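PDB 7C8Z: salicylate 5-hydroxylase, large oxygenase component from Ralstonia sp., which serves as the oxygenase component that hydroxylates salicylate at position 5 to give gentisate, using a [2Fe-2S] cluster and a mononuclear iron. Local coordinates for residues 205-210 with 264-269; 66-71 with 197-202. One frame throughout, in Å; residues are numbered along the deposited sequence.

Contact 1: residues 205-210 with 264-269; sequences LHYFDR and ELKMDA
Tyr207 and Lys266 bridge a helix and a strand whose backbones stay well apart, the CA of Tyr207 lying 10.3 Å from the CA of Lys266. Residues 205-210 form a continuous turn and a half of helix, while 264-267 are extended and give way to a loop at Asp268. Only long side chains could meet across such a gap, and the buried surface is correspondingly small, 92 Å². Both residues aim their first side-chain bond at the opposite segment, and the two side chains meet at about a right angle.

The joint is the phenol oxygen: Lys266 NZ donates a hydrogen bond to Tyr207 OH at 3.1 Å. Behind the amine, Lys266 CD approaches the ring obliquely and meets it at Tyr207 CE2 alone, 3.9 Å away, while CE and NZ of the lysine gather at the hydroxyl. The lysine chain reaches this position by bending at chi2 (141°) and chi4 (-132°) instead of running straight. Tyrosine suits its place because the ring can lie buried and still present an acceptor at its far end. His206 turns an edge of its imidazole to one face of that ring, CD2 standing 3.5 Å above the plane of Tyr207 and over its centre.

Tyr207 also packs on Val322 and Thr324 of strand 321-326, which places helix 196-211 against the antiparallel sheet of the catalytic domain. Lys266 belongs to strand 263-267, an outermost strand of that sheet within the chain, whose backbone pairs with strand 274-278 through Lys266 and Ala275; the lysine side chain also touches Thr203, one turn earlier on the helix.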
loop_
_atom_site.group_PDB
_atom_site.type_symbol
_atom_site.label_atom_id
_atom_site.label_comp_id
_atom_site.label_asym_id
_atom_site.label_seq_id
_atom_site.Cartn_x
_atom_site.Cartn_y
_atom_site.Cartn_z
ATOM N N LEU A 205 -39.401 11.469 -10.137
ATOM C CA LEU A 205 -39.408 10.928 -11.493
ATOM C C LEU A 205 -39.602 12.034 -12.523
ATOM O O LEU A 205 -39.125 11.906 -13.659
ATOM C CB LEU A 205 -40.474 9.840 -11.651
ATOM C CG LEU A 205 -40.421 9.196 -13.042
ATOM C CD1 LEU A 205 -39.633 7.897 -13.010
ATOM C CD2 LEU A 205 -41.809 8.968 -13.627
ATOM N N HIS A 206 -40.261 13.138 -12.145
ATOM C CA HIS A 206 -40.349 14.257 -13.072
ATOM C C HIS A 206 -38.961 14.786 -13.435
ATOM O O HIS A 206 -38.673 15.037 -14.608
ATOM C CB HIS A 206 -41.187 15.380 -12.485
ATOM C CG HIS A 206 -40.983 16.688 -13.190
ATOM N ND1 HIS A 206 -41.579 16.982 -14.397
ATOM C CD2 HIS A 206 -40.220 17.764 -12.878
ATOM C CE1 HIS A 206 -41.210 18.189 -14.789
ATOM N NE2 HIS A 206 -40.384 18.686 -13.886
ATOM N N TYR A 207 -38.076 14.937 -12.450
ATOM C CA TYR A 207 -36.749 15.467 -12.751
ATOM C C TYR A 207 -35.856 14.417 -13.407
ATOM O O TYR A 207 -35.048 14.745 -14.293
ATOM C CB TYR A 207 -36.130 16.030 -11.473
ATOM C CG TYR A 207 -36.935 17.198 -10.952
ATOM C CD1 TYR A 207 -36.859 18.442 -11.561
ATOM C CD2 TYR A 207 -37.809 17.044 -9.884
ATOM C CE1 TYR A 207 -37.608 19.506 -11.104
ATOM C CE2 TYR A 207 -38.564 18.104 -9.421
ATOM C CZ TYR A 207 -38.460 19.333 -10.036
ATOM O OH TYR A 207 -39.208 20.395 -9.579
ATOM N N PHE A 208 -35.992 13.155 -12.986
ATOM C CA PHE A 208 -35.335 12.051 -13.678
ATOM C C PHE A 208 -35.629 12.105 -15.171
ATOM O O PHE A 208 -34.714 12.117 -16.000
ATOM C CB PHE A 208 -35.786 10.712 -13.087
ATOM C CG PHE A 208 -35.118 9.509 -13.714
ATOM C CD1 PHE A 208 -35.546 9.008 -14.938
ATOM C CD2 PHE A 208 -34.065 8.875 -13.073
ATOM C CE1 PHE A 208 -34.929 7.906 -15.512
ATOM C CE2 PHE A 208 -33.448 7.771 -13.640
ATOM C CZ PHE A 208 -33.882 7.287 -14.861
ATOM N N ASP A 209 -36.917 12.120 -15.529
ATOM C CA ASP A 209 -37.307 12.209 -16.932
ATOM C C ASP A 209 -36.917 13.547 -17.541
ATOM O O ASP A 209 -36.716 13.641 -18.754
ATOM C CB ASP A 209 -38.810 11.974 -17.063
ATOM C CG ASP A 209 -39.234 10.616 -16.536
ATOM O OD1 ASP A 209 -38.382 9.704 -16.472
ATOM O OD2 ASP A 209 -40.419 10.455 -16.182
ATOM N N ARG A 210 -36.795 14.585 -16.717
ATOM C CA ARG A 210 -36.368 15.883 -17.210
ATOM C C ARG A 210 -34.963 15.809 -17.790
ATOM O O ARG A 210 -34.689 16.393 -18.849
ATOM C CB ARG A 210 -36.434 16.908 -16.079
ATOM C CG ARG A 210 -35.803 18.222 -16.429
ATOM C CD ARG A 210 -35.494 19.031 -15.194
ATOM N NE ARG A 210 -34.954 20.333 -15.556
ATOM C CZ ARG A 210 -33.667 20.652 -15.475
ATOM N NH1 ARG A 210 -32.792 19.761 -15.038
ATOM N NH2 ARG A 210 -33.258 21.863 -15.829
ATOM N N GLU A 264 -35.647 25.535 -4.829
ATOM C CA GLU A 264 -36.566 24.689 -4.082
ATOM C C GLU A 264 -36.003 23.277 -4.062
ATOM O O GLU A 264 -35.378 22.838 -5.026
ATOM C CB GLU A 264 -37.967 24.693 -4.712
ATOM C CG GLU A 264 -37.970 24.501 -6.228
ATOM C CD GLU A 264 -39.367 24.514 -6.823
ATOM O OE1 GLU A 264 -40.335 24.229 -6.086
ATOM O OE2 GLU A 264 -39.498 24.813 -8.031
ATOM N N LEU A 265 -36.216 22.572 -2.957
ATOM C CA LEU A 265 -35.700 21.221 -2.802
ATOM C C LEU A 265 -36.847 20.299 -2.412
ATOM O O LEU A 265 -37.630 20.621 -1.512
ATOM C CB LEU A 265 -34.545 21.176 -1.796
ATOM C CG LEU A 265 -34.754 21.815 -0.436
ATOM C CD1 LEU A 265 -35.069 20.728 0.551
ATOM C CD2 LEU A 265 -33.525 22.593 -0.010
ATOM N N LYS A 266 -36.956 19.169 -3.107
ATOM C CA LYS A 266 -38.050 18.228 -2.927
ATOM C C LYS A 266 -37.526 16.832 -2.615
ATOM O O LYS A 266 -36.372 16.499 -2.895
ATOM C CB LYS A 266 -38.937 18.181 -4.177
ATOM C CG LYS A 266 -39.612 19.505 -4.497
ATOM C CD LYS A 266 -39.637 19.747 -5.993
ATOM C CE LYS A 266 -40.607 20.846 -6.371
ATOM N NZ LYS A 266 -41.471 20.402 -7.496
ATOM N N MET A 267 -38.398 16.018 -2.021
ATOM C CA MET A 267 -38.074 14.662 -1.602
ATOM C C MET A 267 -39.207 13.735 -2.017
ATOM O O MET A 267 -40.311 14.178 -2.343
ATOM C CB MET A 267 -37.876 14.555 -0.084
ATOM C CG MET A 267 -36.472 14.805 0.397
ATOM S SD MET A 267 -36.356 14.835 2.204
ATOM C CE MET A 267 -37.326 16.289 2.585
ATOM N N ASP A 268 -38.928 12.435 -2.001
ATOM C CA ASP A 268 -39.974 11.454 -2.227
ATOM C C ASP A 268 -40.656 11.131 -0.899
ATOM O O ASP A 268 -40.323 11.686 0.149
ATOM C CB ASP A 268 -39.413 10.210 -2.921
ATOM C CG ASP A 268 -38.655 9.290 -1.976
ATOM O OD1 ASP A 268 -37.895 9.794 -1.125
ATOM O OD2 ASP A 268 -38.806 8.054 -2.106
ATOM N N ALA A 269 -41.611 10.200 -0.943
ATOM C CA ALA A 269 -42.448 9.940 0.225
ATOM C C ALA A 269 -41.618 9.474 1.413
ATOM O O ALA A 269 -41.884 9.863 2.555
ATOM C CB ALA A 269 -43.524 8.911 -0.118
#

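Contact 2: residues 66-71 with 197-202; sequences NHWCYV and EEFLGP
His67, Trp68 and Phe199 make up a buried aromatic cluster where the lead-in to strand 69-73, an edge strand of the Rieske-domain sheet within this chain, meets helix 196-211. Phe199 is the shared member. Trp68 turns the edge of its five-membered ring toward the Phe199 face in an offset edge-to-face pair, with centroids 5.1 Å apart and planes at 73°. Its CD1 does the touching, 3.5 Å from Phe199 CG. With CG anti to the backbone N (chi1 -176°), the phenyl group extends from the helix into the angle between Trp68 and His67.

His67 comes to the rim of the phenyl ring, its CD2 near that ring's plane and 3.6 Å from Phe199 CZ; the imidazole and phenyl planes stand at 86°. An apolar, flat phenylalanine suits this site because it offers a face to one neighbour and an edge to another. The heteroaromatic partners also meet polar needs elsewhere: His67 NE2 is hydrogen-bonded to Tyr435 OH in helix 427-440, while Trp68 NE1 bonds to Glu194 O just ahead of helix 196-211. The backbone shares in the packing as well: Trp68 N lies 3.5 Å above the Phe199 plane, toward the rim, and Asn66 O rests 3.6 Å from Phe199 CE1.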
loop_
_atom_site.group_PDB
_atom_site.type_symbol
_atom_site.label_atom_id
_atom_site.label_comp_id
_atom_site.label_asym_id
_atom_site.label_seq_id
_atom_site.Cartn_x
_atom_site.Cartn_y
_atom_site.Cartn_z
ATOM N N ASN A 66 -34.800 -4.231 -1.798
ATOM C CA ASN A 66 -35.808 -3.172 -1.758
ATOM C C ASN A 66 -35.343 -1.881 -2.421
ATOM O O ASN A 66 -35.922 -0.817 -2.178
ATOM C CB ASN A 66 -36.254 -2.881 -0.320
ATOM C CG ASN A 66 -37.010 -4.038 0.302
ATOM O OD1 ASN A 66 -36.556 -4.634 1.278
ATOM N ND2 ASN A 66 -38.172 -4.364 -0.263
ATOM N N HIS A 67 -34.319 -1.939 -3.270
ATOM C CA HIS A 67 -33.813 -0.723 -3.888
ATOM C C HIS A 67 -33.336 -1.016 -5.297
ATOM O O HIS A 67 -32.745 -2.066 -5.555
ATOM C CB HIS A 67 -32.664 -0.118 -3.075
ATOM C CG HIS A 67 -33.091 0.431 -1.753
ATOM N ND1 HIS A 67 -33.119 -0.332 -0.606
ATOM C CD2 HIS A 67 -33.524 1.664 -1.398
ATOM C CE1 HIS A 67 -33.546 0.409 0.401
ATOM N NE2 HIS A 67 -33.797 1.624 -0.053
ATOM N N TRP A 68 -33.590 -0.072 -6.198
ATOM C CA TRP A 68 -32.973 -0.073 -7.513
ATOM C C TRP A 68 -31.647 0.659 -7.404
ATOM O O TRP A 68 -31.591 1.773 -6.873
ATOM C CB TRP A 68 -33.860 0.612 -8.552
ATOM C CG TRP A 68 -35.158 -0.069 -8.818
ATOM C CD1 TRP A 68 -36.371 0.260 -8.298
ATOM C CD2 TRP A 68 -35.383 -1.180 -9.695
ATOM N NE1 TRP A 68 -37.339 -0.583 -8.788
ATOM C CE2 TRP A 68 -36.757 -1.475 -9.648
ATOM C CE3 TRP A 68 -34.554 -1.955 -10.511
ATOM C CZ2 TRP A 68 -37.324 -2.510 -10.385
ATOM C CZ3 TRP A 68 -35.117 -2.982 -11.243
ATOM C CH2 TRP A 68 -36.489 -3.252 -11.174
ATOM N N CYS A 69 -30.589 0.042 -7.905
ATOM C CA CYS A 69 -29.270 0.648 -7.883
ATOM C C CYS A 69 -28.796 0.840 -9.314
ATOM O O CYS A 69 -29.090 0.025 -10.195
ATOM C CB CYS A 69 -28.275 -0.208 -7.099
ATOM S SG CYS A 69 -28.678 -0.352 -5.343
ATOM N N TYR A 70 -28.086 1.937 -9.540
ATOM C CA TYR A 70 -27.674 2.326 -10.881
ATOM C C TYR A 70 -26.642 1.347 -11.428
ATOM O O TYR A 70 -25.722 0.929 -10.718
ATOM C CB TYR A 70 -27.099 3.744 -10.842
ATOM C CG TYR A 70 -26.530 4.260 -12.140
ATOM C CD1 TYR A 70 -27.347 4.865 -13.085
ATOM C CD2 TYR A 70 -25.168 4.175 -12.409
ATOM C CE1 TYR A 70 -26.828 5.352 -14.266
ATOM C CE2 TYR A 70 -24.643 4.657 -13.592
ATOM C CZ TYR A 70 -25.480 5.247 -14.515
ATOM O OH TYR A 70 -24.978 5.738 -15.696
ATOM N N VAL A 71 -26.817 0.953 -12.688
ATOM C CA VAL A 71 -25.827 0.127 -13.365
ATOM C C VAL A 71 -25.332 0.728 -14.675
ATOM O O VAL A 71 -24.282 0.289 -15.175
ATOM C CB VAL A 71 -26.346 -1.308 -13.604
ATOM C CG1 VAL A 71 -26.652 -1.995 -12.279
ATOM C CG2 VAL A 71 -27.560 -1.304 -14.506
ATOM N N GLU A 197 -40.753 3.400 -11.182
ATOM C CA GLU A 197 -41.514 4.644 -11.096
ATOM C C GLU A 197 -42.024 4.880 -9.678
ATOM O O GLU A 197 -41.902 5.986 -9.137
ATOM C CB GLU A 197 -42.665 4.616 -12.101
ATOM C CG GLU A 197 -42.212 4.532 -13.559
ATOM C CD GLU A 197 -41.823 3.118 -13.984
ATOM O OE1 GLU A 197 -42.211 2.160 -13.281
ATOM O OE2 GLU A 197 -41.119 2.968 -15.011
ATOM N N GLU A 198 -42.596 3.846 -9.055
ATOM C CA GLU A 198 -43.034 3.978 -7.669
ATOM C C GLU A 198 -41.849 4.072 -6.717
ATOM O O GLU A 198 -41.973 4.652 -5.632
ATOM C CB GLU A 198 -43.929 2.800 -7.287
ATOM C CG GLU A 198 -45.278 2.798 -7.989
ATOM C CD GLU A 198 -46.045 1.514 -7.764
ATOM O OE1 GLU A 198 -46.754 1.075 -8.694
ATOM O OE2 GLU A 198 -45.939 0.943 -6.658
ATOM N N PHE A 199 -40.702 3.510 -7.100
ATOM C CA PHE A 199 -39.499 3.669 -6.294
ATOM C C PHE A 199 -39.084 5.131 -6.231
ATOM O O PHE A 199 -38.688 5.628 -5.170
ATOM C CB PHE A 199 -38.368 2.808 -6.862
ATOM C CG PHE A 199 -37.102 2.834 -6.044
ATOM C CD1 PHE A 199 -37.061 2.259 -4.783
ATOM C CD2 PHE A 199 -35.945 3.413 -6.547
ATOM C CE1 PHE A 199 -35.893 2.274 -4.032
ATOM C CE2 PHE A 199 -34.775 3.428 -5.801
ATOM C CZ PHE A 199 -34.752 2.857 -4.542
ATOM N N LEU A 200 -39.178 5.840 -7.358
ATOM C CA LEU A 200 -38.756 7.236 -7.373
ATOM C C LEU A 200 -39.837 8.181 -6.869
ATOM O O LEU A 200 -39.512 9.230 -6.302
ATOM C CB LEU A 200 -38.346 7.653 -8.784
ATOM C CG LEU A 200 -37.033 7.082 -9.308
ATOM C CD1 LEU A 200 -36.673 7.745 -10.622
ATOM C CD2 LEU A 200 -35.928 7.259 -8.277
ATOM N N GLY A 201 -41.109 7.843 -7.065
ATOM C CA GLY A 201 -42.183 8.752 -6.755
ATOM C C GLY A 201 -42.384 9.752 -7.875
ATOM O O GLY A 201 -41.495 9.982 -8.706
ATOM N N PRO A 202 -43.558 10.389 -7.903
ATOM C CA PRO A 202 -43.885 11.272 -9.037
ATOM C C PRO A 202 -42.971 12.481 -9.140
ATOM O O PRO A 202 -42.510 12.817 -10.241
ATOM C CB PRO A 202 -45.338 11.682 -8.754
ATOM C CG PRO A 202 -45.844 10.691 -7.755
ATOM C CD PRO A 202 -44.667 10.278 -6.942
#

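Overall arrangement
From the N terminus, contact 2 opens first, at 66-71, and closes at 197-202 after 125 intervening residues that include most of the strands of the Rieske-domain sheet. Contact 1 opens just three residues later, at 205-210, and closes at 264-269. The two loops therefore follow in series, neither nested nor crossed, with helix 196-211 ending one and beginning the other. Its earlier part meets the segment that leads into an edge strand of the Rieske-domain sheet, its later part an edge strand of the catalytic-domain sheet. The contacts also touch directly: Leu200 packs against Leu205 and Phe208 along the helix, and Asp268 CB lies 3.5 Å from Leu200 O.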